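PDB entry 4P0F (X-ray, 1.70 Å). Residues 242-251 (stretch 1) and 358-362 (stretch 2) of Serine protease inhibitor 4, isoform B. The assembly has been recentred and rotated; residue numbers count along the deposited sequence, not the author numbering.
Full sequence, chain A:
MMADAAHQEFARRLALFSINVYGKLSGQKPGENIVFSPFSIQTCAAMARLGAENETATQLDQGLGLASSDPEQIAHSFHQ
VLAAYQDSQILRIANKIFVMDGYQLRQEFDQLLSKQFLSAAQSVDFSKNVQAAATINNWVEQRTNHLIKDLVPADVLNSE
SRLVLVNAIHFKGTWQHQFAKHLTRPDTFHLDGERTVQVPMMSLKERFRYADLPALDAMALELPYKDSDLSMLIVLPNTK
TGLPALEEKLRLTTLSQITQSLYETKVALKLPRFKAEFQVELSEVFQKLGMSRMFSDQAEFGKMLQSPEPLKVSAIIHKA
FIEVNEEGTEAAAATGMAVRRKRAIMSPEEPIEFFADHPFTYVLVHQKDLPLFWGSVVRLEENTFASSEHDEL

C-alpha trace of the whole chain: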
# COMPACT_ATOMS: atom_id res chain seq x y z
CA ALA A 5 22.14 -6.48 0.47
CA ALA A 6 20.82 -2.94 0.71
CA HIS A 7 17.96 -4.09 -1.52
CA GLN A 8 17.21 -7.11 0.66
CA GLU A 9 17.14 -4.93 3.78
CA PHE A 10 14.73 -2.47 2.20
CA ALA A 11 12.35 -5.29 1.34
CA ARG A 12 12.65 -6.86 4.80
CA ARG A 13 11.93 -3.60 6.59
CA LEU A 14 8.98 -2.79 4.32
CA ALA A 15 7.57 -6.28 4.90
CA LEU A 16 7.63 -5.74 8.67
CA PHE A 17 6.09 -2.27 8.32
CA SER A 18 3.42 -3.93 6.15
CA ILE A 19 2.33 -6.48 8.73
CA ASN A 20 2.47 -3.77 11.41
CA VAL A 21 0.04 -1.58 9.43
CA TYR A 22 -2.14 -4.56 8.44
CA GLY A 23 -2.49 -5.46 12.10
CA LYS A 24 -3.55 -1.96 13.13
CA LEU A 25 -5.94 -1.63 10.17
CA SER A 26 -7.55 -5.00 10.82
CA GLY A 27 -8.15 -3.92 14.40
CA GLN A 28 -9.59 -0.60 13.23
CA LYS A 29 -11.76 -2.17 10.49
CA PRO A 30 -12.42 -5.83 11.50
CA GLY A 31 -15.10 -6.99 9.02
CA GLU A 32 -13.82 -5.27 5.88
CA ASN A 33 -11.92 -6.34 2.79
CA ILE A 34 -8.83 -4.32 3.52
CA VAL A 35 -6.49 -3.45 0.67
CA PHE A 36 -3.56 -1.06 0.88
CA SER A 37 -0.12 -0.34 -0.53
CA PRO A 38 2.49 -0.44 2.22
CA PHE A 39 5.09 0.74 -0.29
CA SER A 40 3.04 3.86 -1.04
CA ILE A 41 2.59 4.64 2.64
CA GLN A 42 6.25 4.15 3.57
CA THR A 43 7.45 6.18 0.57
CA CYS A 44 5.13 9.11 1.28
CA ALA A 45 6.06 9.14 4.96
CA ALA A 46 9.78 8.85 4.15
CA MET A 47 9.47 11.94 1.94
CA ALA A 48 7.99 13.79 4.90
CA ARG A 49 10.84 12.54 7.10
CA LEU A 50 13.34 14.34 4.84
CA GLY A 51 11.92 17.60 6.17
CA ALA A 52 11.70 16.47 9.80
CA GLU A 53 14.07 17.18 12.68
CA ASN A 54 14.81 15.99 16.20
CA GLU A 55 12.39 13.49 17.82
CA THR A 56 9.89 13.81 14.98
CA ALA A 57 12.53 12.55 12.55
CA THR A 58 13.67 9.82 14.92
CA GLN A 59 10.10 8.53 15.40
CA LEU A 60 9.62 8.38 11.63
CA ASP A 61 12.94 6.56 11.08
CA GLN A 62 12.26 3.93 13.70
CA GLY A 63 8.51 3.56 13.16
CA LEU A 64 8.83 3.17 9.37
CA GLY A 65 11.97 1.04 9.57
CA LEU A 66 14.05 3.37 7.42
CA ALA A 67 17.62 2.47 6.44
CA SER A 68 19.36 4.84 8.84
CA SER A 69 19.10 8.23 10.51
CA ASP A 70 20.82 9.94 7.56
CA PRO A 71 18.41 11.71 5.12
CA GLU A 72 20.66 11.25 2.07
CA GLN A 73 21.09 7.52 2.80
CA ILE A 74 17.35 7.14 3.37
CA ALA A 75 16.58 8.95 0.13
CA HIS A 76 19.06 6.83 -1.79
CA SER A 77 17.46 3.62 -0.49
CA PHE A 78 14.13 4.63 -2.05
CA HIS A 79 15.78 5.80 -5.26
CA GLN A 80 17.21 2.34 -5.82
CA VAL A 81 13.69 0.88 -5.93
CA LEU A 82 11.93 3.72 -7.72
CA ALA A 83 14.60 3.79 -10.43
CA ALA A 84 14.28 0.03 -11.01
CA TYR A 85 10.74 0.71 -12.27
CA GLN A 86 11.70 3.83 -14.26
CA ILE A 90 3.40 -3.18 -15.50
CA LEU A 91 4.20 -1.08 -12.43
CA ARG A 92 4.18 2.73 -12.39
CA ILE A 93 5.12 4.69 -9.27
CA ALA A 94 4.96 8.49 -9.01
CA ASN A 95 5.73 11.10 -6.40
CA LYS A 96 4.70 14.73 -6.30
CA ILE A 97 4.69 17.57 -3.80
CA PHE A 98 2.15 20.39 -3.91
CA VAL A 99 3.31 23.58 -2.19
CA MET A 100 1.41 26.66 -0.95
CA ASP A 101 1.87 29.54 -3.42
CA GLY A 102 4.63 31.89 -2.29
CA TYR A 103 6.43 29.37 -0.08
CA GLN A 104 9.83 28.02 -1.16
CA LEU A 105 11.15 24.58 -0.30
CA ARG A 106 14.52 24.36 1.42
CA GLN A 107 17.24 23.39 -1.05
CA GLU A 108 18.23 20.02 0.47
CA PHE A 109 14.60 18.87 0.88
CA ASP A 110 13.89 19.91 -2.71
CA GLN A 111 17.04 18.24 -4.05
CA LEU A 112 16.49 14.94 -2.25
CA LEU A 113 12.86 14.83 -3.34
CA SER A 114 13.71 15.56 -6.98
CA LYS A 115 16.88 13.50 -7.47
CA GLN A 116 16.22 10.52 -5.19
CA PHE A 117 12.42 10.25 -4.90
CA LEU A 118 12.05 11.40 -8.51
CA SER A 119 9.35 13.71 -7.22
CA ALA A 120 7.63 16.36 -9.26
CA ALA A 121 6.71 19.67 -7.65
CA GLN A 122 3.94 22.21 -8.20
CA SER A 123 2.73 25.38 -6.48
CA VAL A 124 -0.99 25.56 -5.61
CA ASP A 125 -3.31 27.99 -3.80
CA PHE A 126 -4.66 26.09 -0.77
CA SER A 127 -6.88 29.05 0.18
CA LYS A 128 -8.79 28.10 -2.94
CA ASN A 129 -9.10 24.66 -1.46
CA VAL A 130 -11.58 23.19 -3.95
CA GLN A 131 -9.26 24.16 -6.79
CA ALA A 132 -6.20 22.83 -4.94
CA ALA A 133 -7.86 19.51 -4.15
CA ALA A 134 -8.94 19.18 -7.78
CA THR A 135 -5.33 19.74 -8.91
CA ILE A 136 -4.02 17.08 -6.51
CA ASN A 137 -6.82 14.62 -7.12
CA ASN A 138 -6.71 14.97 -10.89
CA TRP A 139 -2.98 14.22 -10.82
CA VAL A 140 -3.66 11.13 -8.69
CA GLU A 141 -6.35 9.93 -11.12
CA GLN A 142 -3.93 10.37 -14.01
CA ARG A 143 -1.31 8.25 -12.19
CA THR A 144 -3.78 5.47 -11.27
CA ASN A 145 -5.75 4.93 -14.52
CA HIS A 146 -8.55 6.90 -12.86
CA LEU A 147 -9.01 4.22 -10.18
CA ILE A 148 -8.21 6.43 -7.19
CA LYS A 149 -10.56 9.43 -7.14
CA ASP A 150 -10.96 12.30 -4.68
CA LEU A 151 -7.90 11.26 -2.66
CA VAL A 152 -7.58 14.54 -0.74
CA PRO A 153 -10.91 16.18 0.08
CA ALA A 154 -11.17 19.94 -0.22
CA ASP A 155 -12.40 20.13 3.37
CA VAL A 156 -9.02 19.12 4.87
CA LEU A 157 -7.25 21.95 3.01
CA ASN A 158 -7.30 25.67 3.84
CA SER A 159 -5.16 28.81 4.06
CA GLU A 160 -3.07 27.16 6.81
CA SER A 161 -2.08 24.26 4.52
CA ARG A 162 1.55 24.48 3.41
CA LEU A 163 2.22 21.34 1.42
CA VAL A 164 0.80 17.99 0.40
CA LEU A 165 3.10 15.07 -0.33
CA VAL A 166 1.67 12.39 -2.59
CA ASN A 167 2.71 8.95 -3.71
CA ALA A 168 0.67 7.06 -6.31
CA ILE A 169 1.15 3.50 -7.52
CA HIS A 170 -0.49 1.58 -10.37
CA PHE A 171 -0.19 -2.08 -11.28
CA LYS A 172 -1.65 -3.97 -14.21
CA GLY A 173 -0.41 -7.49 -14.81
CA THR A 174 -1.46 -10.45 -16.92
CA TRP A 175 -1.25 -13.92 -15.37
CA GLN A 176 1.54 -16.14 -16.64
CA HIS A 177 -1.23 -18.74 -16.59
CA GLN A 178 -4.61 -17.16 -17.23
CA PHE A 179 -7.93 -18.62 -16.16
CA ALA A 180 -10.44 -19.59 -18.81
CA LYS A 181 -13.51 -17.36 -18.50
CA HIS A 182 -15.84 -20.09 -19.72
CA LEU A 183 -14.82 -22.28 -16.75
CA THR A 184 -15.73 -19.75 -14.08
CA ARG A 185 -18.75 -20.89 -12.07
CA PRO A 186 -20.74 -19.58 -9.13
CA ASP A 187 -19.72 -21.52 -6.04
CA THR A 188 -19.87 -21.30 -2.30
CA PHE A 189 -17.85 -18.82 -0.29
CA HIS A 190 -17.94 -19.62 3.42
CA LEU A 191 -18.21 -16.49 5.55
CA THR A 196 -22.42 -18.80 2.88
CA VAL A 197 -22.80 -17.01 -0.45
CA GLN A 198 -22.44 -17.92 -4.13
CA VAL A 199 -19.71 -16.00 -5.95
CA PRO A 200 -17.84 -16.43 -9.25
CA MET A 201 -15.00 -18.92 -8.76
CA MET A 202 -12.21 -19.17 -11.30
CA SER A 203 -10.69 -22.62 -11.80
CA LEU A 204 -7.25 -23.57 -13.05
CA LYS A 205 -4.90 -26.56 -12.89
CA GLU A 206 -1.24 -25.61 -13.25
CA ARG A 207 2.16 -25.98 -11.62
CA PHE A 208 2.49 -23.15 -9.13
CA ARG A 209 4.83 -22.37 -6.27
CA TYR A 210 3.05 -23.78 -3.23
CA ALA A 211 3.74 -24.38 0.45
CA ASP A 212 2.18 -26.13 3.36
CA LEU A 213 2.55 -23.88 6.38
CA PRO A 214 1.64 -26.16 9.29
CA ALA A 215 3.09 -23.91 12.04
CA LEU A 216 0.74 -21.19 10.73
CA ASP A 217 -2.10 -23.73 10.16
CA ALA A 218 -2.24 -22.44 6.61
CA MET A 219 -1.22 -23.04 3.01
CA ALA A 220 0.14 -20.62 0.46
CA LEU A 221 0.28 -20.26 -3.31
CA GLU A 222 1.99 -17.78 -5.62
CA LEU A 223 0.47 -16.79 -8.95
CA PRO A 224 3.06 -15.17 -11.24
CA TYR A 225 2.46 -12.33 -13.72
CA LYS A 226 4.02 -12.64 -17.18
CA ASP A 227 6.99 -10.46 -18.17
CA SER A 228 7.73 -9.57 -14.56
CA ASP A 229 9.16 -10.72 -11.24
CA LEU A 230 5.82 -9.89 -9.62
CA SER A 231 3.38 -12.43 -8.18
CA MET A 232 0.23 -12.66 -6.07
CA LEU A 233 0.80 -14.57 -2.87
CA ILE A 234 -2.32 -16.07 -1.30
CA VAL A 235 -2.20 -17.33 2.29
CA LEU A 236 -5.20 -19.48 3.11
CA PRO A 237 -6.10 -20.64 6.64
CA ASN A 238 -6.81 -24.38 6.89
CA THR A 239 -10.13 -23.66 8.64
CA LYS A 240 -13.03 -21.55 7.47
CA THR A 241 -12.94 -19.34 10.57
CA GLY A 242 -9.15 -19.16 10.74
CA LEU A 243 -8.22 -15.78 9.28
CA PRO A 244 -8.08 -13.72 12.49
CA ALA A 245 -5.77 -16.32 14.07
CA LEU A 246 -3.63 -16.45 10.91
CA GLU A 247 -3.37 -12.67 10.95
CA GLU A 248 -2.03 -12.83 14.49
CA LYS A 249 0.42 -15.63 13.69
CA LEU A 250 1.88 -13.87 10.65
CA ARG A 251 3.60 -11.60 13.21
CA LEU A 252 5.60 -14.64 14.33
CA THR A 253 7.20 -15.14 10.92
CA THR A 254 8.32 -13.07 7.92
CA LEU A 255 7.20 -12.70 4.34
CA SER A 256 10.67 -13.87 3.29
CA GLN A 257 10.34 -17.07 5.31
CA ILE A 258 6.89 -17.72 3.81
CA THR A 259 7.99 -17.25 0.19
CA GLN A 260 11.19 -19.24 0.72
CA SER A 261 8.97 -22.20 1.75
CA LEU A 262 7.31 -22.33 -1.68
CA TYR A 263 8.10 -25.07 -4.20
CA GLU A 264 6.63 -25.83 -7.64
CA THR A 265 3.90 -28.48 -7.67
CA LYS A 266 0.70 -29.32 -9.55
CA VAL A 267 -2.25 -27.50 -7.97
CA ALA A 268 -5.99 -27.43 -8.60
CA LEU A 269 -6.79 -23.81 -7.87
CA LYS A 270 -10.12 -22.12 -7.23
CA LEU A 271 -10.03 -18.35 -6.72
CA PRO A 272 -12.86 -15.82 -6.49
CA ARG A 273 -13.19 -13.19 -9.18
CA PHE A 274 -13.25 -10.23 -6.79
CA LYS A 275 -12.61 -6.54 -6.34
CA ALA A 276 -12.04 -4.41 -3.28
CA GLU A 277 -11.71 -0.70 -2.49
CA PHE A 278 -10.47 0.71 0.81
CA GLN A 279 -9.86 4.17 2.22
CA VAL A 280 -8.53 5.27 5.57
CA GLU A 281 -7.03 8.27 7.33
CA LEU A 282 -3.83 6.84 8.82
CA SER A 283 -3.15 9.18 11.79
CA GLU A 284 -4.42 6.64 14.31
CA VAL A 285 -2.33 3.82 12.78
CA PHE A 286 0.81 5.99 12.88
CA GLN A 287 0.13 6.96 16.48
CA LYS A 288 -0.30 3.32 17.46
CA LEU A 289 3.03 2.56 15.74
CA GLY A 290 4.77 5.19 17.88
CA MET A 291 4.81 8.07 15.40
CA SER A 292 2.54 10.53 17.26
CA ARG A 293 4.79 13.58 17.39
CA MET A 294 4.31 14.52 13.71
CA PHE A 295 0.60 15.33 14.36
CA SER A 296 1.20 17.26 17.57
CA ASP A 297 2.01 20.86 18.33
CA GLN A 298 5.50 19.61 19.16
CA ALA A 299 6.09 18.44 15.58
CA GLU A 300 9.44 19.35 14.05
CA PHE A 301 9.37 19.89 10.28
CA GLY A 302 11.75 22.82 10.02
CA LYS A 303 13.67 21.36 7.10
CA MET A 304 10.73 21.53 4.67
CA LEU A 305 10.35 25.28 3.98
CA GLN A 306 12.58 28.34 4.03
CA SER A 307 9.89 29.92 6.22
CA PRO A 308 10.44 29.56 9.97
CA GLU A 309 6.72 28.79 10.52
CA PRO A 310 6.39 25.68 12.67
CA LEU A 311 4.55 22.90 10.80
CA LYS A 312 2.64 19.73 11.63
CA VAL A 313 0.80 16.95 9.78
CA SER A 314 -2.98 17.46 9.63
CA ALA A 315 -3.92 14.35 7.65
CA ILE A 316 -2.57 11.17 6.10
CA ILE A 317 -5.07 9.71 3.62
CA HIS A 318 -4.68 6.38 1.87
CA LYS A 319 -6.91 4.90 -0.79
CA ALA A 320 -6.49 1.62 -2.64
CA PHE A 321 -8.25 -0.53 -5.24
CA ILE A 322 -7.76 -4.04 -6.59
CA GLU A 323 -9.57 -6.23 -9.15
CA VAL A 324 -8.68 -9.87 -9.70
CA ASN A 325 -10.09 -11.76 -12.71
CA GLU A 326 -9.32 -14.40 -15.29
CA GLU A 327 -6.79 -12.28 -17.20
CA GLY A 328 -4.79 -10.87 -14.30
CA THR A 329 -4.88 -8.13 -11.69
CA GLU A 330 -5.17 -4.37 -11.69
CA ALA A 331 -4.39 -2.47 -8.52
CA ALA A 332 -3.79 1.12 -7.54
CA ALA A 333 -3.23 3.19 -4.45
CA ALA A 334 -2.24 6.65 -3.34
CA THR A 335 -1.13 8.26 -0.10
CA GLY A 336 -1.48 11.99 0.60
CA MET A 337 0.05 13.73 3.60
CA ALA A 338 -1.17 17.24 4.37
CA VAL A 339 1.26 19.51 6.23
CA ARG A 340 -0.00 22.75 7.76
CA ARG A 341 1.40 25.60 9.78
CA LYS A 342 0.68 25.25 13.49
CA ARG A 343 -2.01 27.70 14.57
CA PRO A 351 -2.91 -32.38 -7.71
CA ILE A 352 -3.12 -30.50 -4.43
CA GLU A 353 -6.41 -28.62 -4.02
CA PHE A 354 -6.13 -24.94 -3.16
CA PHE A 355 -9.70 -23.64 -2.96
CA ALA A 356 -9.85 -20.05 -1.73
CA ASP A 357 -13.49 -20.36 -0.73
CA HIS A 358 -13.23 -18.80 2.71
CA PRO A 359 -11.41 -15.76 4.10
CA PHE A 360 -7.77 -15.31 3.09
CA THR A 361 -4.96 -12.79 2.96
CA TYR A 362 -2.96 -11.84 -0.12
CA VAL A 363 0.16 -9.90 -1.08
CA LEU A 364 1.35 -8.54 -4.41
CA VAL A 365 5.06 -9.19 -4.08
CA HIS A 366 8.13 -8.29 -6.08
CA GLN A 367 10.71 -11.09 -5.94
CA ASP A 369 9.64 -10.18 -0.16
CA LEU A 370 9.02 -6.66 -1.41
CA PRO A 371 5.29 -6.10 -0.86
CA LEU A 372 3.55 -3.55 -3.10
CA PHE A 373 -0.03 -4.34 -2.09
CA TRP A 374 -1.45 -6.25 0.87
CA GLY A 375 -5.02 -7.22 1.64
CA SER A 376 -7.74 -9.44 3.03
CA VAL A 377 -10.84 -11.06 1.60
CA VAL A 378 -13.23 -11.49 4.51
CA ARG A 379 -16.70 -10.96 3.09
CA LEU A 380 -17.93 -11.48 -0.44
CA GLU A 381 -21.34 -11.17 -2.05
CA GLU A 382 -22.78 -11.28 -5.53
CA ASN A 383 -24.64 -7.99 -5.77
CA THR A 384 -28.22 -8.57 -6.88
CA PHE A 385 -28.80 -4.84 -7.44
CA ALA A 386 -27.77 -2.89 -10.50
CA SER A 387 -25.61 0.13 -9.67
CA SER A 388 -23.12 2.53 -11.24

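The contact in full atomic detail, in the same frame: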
# COMPACT_ATOMS: atom_id res chain seq x y z
N GLY A 242 -10.52 -19.29 10.28
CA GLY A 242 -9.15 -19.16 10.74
C GLY A 242 -8.39 -17.88 10.42
O GLY A 242 -7.23 -17.76 10.81
N LEU A 243 -9.00 -16.93 9.74
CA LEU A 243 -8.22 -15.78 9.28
C LEU A 243 -7.72 -14.91 10.44
O LEU A 243 -6.54 -14.55 10.46
CB LEU A 243 -9.01 -14.93 8.28
CG LEU A 243 -8.21 -13.77 7.66
CD1 LEU A 243 -6.97 -14.25 6.92
CD2 LEU A 243 -9.10 -12.95 6.73
N PRO A 244 -8.59 -14.57 11.40
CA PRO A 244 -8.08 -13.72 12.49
C PRO A 244 -6.87 -14.33 13.21
O PRO A 244 -5.92 -13.60 13.53
CB PRO A 244 -9.28 -13.62 13.44
CG PRO A 244 -10.47 -13.80 12.56
CD PRO A 244 -10.04 -14.82 11.54
N ALA A 245 -6.89 -15.64 13.43
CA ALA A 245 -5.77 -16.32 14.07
C ALA A 245 -4.54 -16.32 13.16
O ALA A 245 -3.42 -16.14 13.63
CB ALA A 245 -6.15 -17.74 14.44
N LEU A 246 -4.75 -16.51 11.86
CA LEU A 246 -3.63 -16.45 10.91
C LEU A 246 -3.00 -15.08 10.93
O LEU A 246 -1.77 -14.95 10.87
CB LEU A 246 -4.09 -16.78 9.49
CG LEU A 246 -3.03 -16.59 8.39
CD1 LEU A 246 -1.81 -17.46 8.64
CD2 LEU A 246 -3.61 -16.90 7.01
N GLU A 247 -3.84 -14.05 10.99
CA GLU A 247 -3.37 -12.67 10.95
C GLU A 247 -2.45 -12.41 12.13
O GLU A 247 -1.43 -11.74 12.00
CB GLU A 247 -4.54 -11.69 10.97
CG GLU A 247 -5.31 -11.65 9.67
CD GLU A 247 -6.49 -10.68 9.69
OE1 GLU A 247 -6.85 -10.20 10.79
OE2 GLU A 247 -7.05 -10.40 8.61
N GLU A 248 -2.83 -12.96 13.28
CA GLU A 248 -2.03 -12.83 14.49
C GLU A 248 -0.71 -13.59 14.39
O GLU A 248 0.33 -13.11 14.84
CB GLU A 248 -2.82 -13.32 15.70
CG GLU A 248 -3.99 -12.43 16.09
CD GLU A 248 -4.92 -13.08 17.10
OE1 GLU A 248 -4.56 -14.14 17.66
OE2 GLU A 248 -6.02 -12.54 17.33
N LYS A 249 -0.77 -14.79 13.81
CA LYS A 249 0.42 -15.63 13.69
C LYS A 249 1.42 -15.15 12.64
O LYS A 249 2.60 -15.47 12.72
CB LYS A 249 0.02 -17.06 13.37
CG LYS A 249 -0.65 -17.78 14.52
CD LYS A 249 -1.00 -19.21 14.15
CE LYS A 249 -2.09 -19.77 15.05
NZ LYS A 249 -2.74 -20.98 14.47
N LEU A 250 0.96 -14.38 11.65
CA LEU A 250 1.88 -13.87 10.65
C LEU A 250 2.96 -12.99 11.29
O LEU A 250 4.07 -12.87 10.76
CB LEU A 250 1.13 -13.08 9.57
CG LEU A 250 0.36 -13.93 8.55
CD1 LEU A 250 -0.50 -13.04 7.66
CD2 LEU A 250 1.29 -14.79 7.71
N ARG A 251 2.66 -12.42 12.45
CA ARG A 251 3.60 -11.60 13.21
C ARG A 251 4.79 -12.41 13.70
O ARG A 251 5.83 -11.85 14.02
CB ARG A 251 2.90 -10.97 14.42
CG ARG A 251 1.62 -10.21 14.10
CD ARG A 251 0.89 -9.87 15.38
NE ARG A 251 -0.05 -8.76 15.20
CZ ARG A 251 -0.71 -8.18 16.20
NH1 ARG A 251 -0.53 -8.58 17.45
NH2 ARG A 251 -1.54 -7.18 15.94
N HIS A 358 -12.95 -19.36 1.40
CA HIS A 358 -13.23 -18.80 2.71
C HIS A 358 -12.16 -17.74 2.94
O HIS A 358 -11.26 -17.61 2.11
CB HIS A 358 -13.27 -19.90 3.79
CG HIS A 358 -11.98 -20.65 3.96
ND1 HIS A 358 -11.80 -21.93 3.46
CD2 HIS A 358 -10.84 -20.33 4.59
CE1 HIS A 358 -10.59 -22.35 3.77
NE2 HIS A 358 -9.98 -21.40 4.46
N PRO A 359 -12.27 -16.95 4.02
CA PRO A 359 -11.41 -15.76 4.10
C PRO A 359 -9.91 -16.03 4.04
O PRO A 359 -9.40 -17.00 4.62
CB PRO A 359 -11.80 -15.15 5.46
CG PRO A 359 -13.23 -15.51 5.59
CD PRO A 359 -13.32 -16.92 5.06
N PHE A 360 -9.20 -15.16 3.31
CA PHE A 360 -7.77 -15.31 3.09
C PHE A 360 -7.08 -13.96 3.01
O PHE A 360 -7.73 -12.90 2.92
CB PHE A 360 -7.50 -16.12 1.81
CG PHE A 360 -8.05 -15.50 0.54
CD1 PHE A 360 -7.30 -14.60 -0.21
CD2 PHE A 360 -9.31 -15.86 0.08
CE1 PHE A 360 -7.80 -14.06 -1.38
CE2 PHE A 360 -9.81 -15.32 -1.09
CZ PHE A 360 -9.06 -14.42 -1.81
N THR A 361 -5.75 -13.99 3.11
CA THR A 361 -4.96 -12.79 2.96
C THR A 361 -4.11 -12.94 1.70
O THR A 361 -3.87 -14.05 1.22
CB THR A 361 -4.09 -12.51 4.22
OG1 THR A 361 -3.34 -11.30 4.04
CG2 THR A 361 -3.14 -13.62 4.48
N TYR A 362 -3.72 -11.82 1.12
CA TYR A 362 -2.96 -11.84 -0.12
C TYR A 362 -1.97 -10.68 -0.15
O TYR A 362 -2.16 -9.65 0.51
CB TYR A 362 -3.89 -11.81 -1.34
CG TYR A 362 -4.73 -10.55 -1.43
CD1 TYR A 362 -4.21 -9.40 -2.01
CD2 TYR A 362 -6.01 -10.51 -0.91
CE1 TYR A 362 -4.96 -8.25 -2.08
CE2 TYR A 362 -6.77 -9.35 -0.97
CZ TYR A 362 -6.23 -8.22 -1.56
OH TYR A 362 -6.97 -7.06 -1.61

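The helix that includes Leu246 lies over the start of a strand, residues 360-362, that continues later in the chain. The two axes come within 9.0 Å and their N-to-C directions differ by 40°, so helix and strand run roughly the same way. The CA atoms come nearest where Leu243 CA lies 6.1 Å from Pro359 CA, just before the strand begins. The first stretch bonds along its own backbone: Leu246 N donates to Gly242 O at 3.0 Å, Glu247 N to Leu243 O at 2.8 Å, and Leu250 N to Leu246 O at 2.9 Å. No hydrogen bond crosses between the stretches; the contact is apolar packing that buries 227 Å² in total.

Leu243, Leu246 and Leu250, spaced three and four residues apart, all direct their CA-to-CB bonds toward the second stretch. Leu243 contributes most. With chi1 t and chi2 p, it brings CD2 to 3.7 Å from CB of Pro359, an apolar pairing of a methyl group with a rigid ring, while its CD1 sits 3.9 Å from Phe360 C and 4.0 Å from Thr361 N, against the backbone itself. Further along the stretch, Leu246 CD2 and Leu250 CD1 each lie 4.2 Å from Thr361 CG2, so one threonine methyl is met by two leucines four residues apart. The Thr361 methyl takes the two later leucines, and its OG1 is hydrogen-bonded elsewhere in the structure.

On the other side the CA-to-CB bonds alternate: those of Pro359 and Thr361 point toward the first stretch, whereas that of Phe360 points away, and Phe360 offers mainly backbone to Leu243. The polar residues of the first stretch take little part. Glu247 starts sideways and its end comes nearer, but Glu247 CG, its side chain's nearest atom, stays 5.7 Å from Thr361 CB, and Glu248, Lys249 and Arg251 are out of reach.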